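Local coordinates for GCN5-related N-acetyltransferase (Kribbella flavida, PDB 4IUS), which probably transfers acyl groups, most likely acetyl from acetyl-CoA, to an amine, at residues A[207-210]-A[211-214]. The protein carries 1 engineered substitution. Numbering follows the deposited sequence.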
loop_
_atom_site.group_PDB
_atom_site.type_symbol
_atom_site.label_atom_id
_atom_site.label_comp_id
_atom_site.label_asym_id
_atom_site.label_seq_id
_atom_site.Cartn_x
_atom_site.Cartn_y
_atom_site.Cartn_z
ATOM N N THR A 207 6.655 -4.935 -11.646
ATOM C CA THR A 207 6.805 -3.773 -10.751
ATOM C C THR A 207 7.316 -2.573 -11.525
ATOM O O THR A 207 6.776 -1.471 -11.420
ATOM C CB THR A 207 7.764 -4.087 -9.598
ATOM O OG1 THR A 207 7.277 -5.216 -8.860
ATOM C CG2 THR A 207 7.895 -2.915 -8.650
ATOM N N ALA A 208 8.343 -2.774 -12.341
ATOM C CA ALA A 208 8.961 -1.697 -13.105
ATOM C C ALA A 208 7.986 -1.103 -14.106
ATOM O O ALA A 208 7.859 0.102 -14.244
ATOM C CB ALA A 208 10.244 -2.196 -13.772
ATOM N N TYR A 209 7.265 -1.975 -14.815
ATOM C CA TYR A 209 6.346 -1.521 -15.850
ATOM C C TYR A 209 5.128 -0.837 -15.265
ATOM O O TYR A 209 4.687 0.177 -15.780
ATOM C CB TYR A 209 5.944 -2.711 -16.773
ATOM C CG TYR A 209 5.174 -2.288 -17.989
ATOM C CD1 TYR A 209 5.786 -1.572 -19.016
ATOM C CD2 TYR A 209 3.834 -2.635 -18.133
ATOM C CE1 TYR A 209 5.046 -1.180 -20.099
ATOM C CE2 TYR A 209 3.111 -2.233 -19.237
ATOM C CZ TYR A 209 3.738 -1.487 -20.215
ATOM O OH TYR A 209 3.013 -1.095 -21.349
ATOM N N ALA A 210 4.624 -1.332 -14.132
ATOM C CA ALA A 210 3.524 -0.668 -13.432
ATOM C C ALA A 210 3.959 0.741 -12.947
ATOM O O ALA A 210 3.233 1.725 -13.109
ATOM C CB ALA A 210 3.012 -1.464 -12.246
ATOM N N THR A 211 5.173 0.815 -12.386
ATOM C CA THR A 211 5.697 2.097 -11.930
ATOM C C THR A 211 5.790 3.061 -13.125
ATOM O O THR A 211 5.402 4.230 -13.046
ATOM C CB THR A 211 7.064 1.951 -11.245
ATOM O OG1 THR A 211 6.965 1.001 -10.199
ATOM C CG2 THR A 211 7.500 3.281 -10.641
ATOM N N GLN A 212 6.346 2.557 -14.227
ATOM C CA GLN A 212 6.509 3.377 -15.406
ATOM C C GLN A 212 5.186 3.890 -15.912
ATOM O O GLN A 212 5.075 5.057 -16.282
ATOM C CB GLN A 212 7.185 2.566 -16.499
ATOM C CG GLN A 212 7.496 3.366 -17.751
ATOM C CD GLN A 212 8.113 2.509 -18.808
ATOM O OE1 GLN A 212 7.505 1.556 -19.250
ATOM N NE2 GLN A 212 9.353 2.783 -19.133
ATOM N N GLN A 213 4.142 3.065 -15.924
ATOM C CA GLN A 213 2.852 3.537 -16.352
ATOM C C GLN A 213 2.212 4.549 -15.398
ATOM O O GLN A 213 1.592 5.538 -15.834
ATOM C CB GLN A 213 1.925 2.333 -16.614
ATOM C CG GLN A 213 2.428 1.385 -17.699
ATOM C CD GLN A 213 2.824 2.142 -18.940
ATOM O OE1 GLN A 213 2.007 2.836 -19.532
ATOM N NE2 GLN A 213 4.116 2.074 -19.305
ATOM N N ALA A 214 2.395 4.354 -14.097
ATOM C CA ALA A 214 1.917 5.315 -13.136
ATOM C C ALA A 214 2.515 6.701 -13.414
ATOM O O ALA A 214 1.827 7.704 -13.329
ATOM C CB ALA A 214 2.241 4.854 -11.707
#
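Gln-213 lays its side chain over one face of the Tyr-209 ring, one helical turn back. Its CG makes a CH-pi contact, 4.1 Å from the centroid of the Tyr-209 ring and offset toward the rim. The chain then bends at chi2 (-49°), which carries the amide across the ring with the two planes 28° apart. Gln-213 NE2 comes 3.5 Å from Tyr-209 CE1. Gln-212 approaches the same ring obliquely, with Gln-212 OE1 3.6 Å from Tyr-209 CD1. The tyrosine reaches both glutamines because its CG is anti to the backbone N (chi1 -171°). With an alanine here, the Gln-213 CG and amide would probably lose the ring they lie against, and both glutamine ends would be freer to turn.

A second contact lies at Thr-207 O, which accepts two bonds from Thr-211. Thr-211 OG1 donates to Thr-207 O at 2.8 Å, from above the carbonyl plane. Thr-211 N donates to Thr-207 O at 3.0 Å, from the opposite face. The same hydroxyl also bonds Tyr-241 OH, just before strand 242-251. Backbone i to i+4 bonds run on from Ala-208, Tyr-209 and Ala-210. Thr-207 and Thr-211 rest on Val-188, while Tyr-209 and Ala-210 touch Val-164. This is regular alpha-helix, 202-216, joining strands 185-193 and 222-225 in the beta-alpha-beta unit of the GNAT fold.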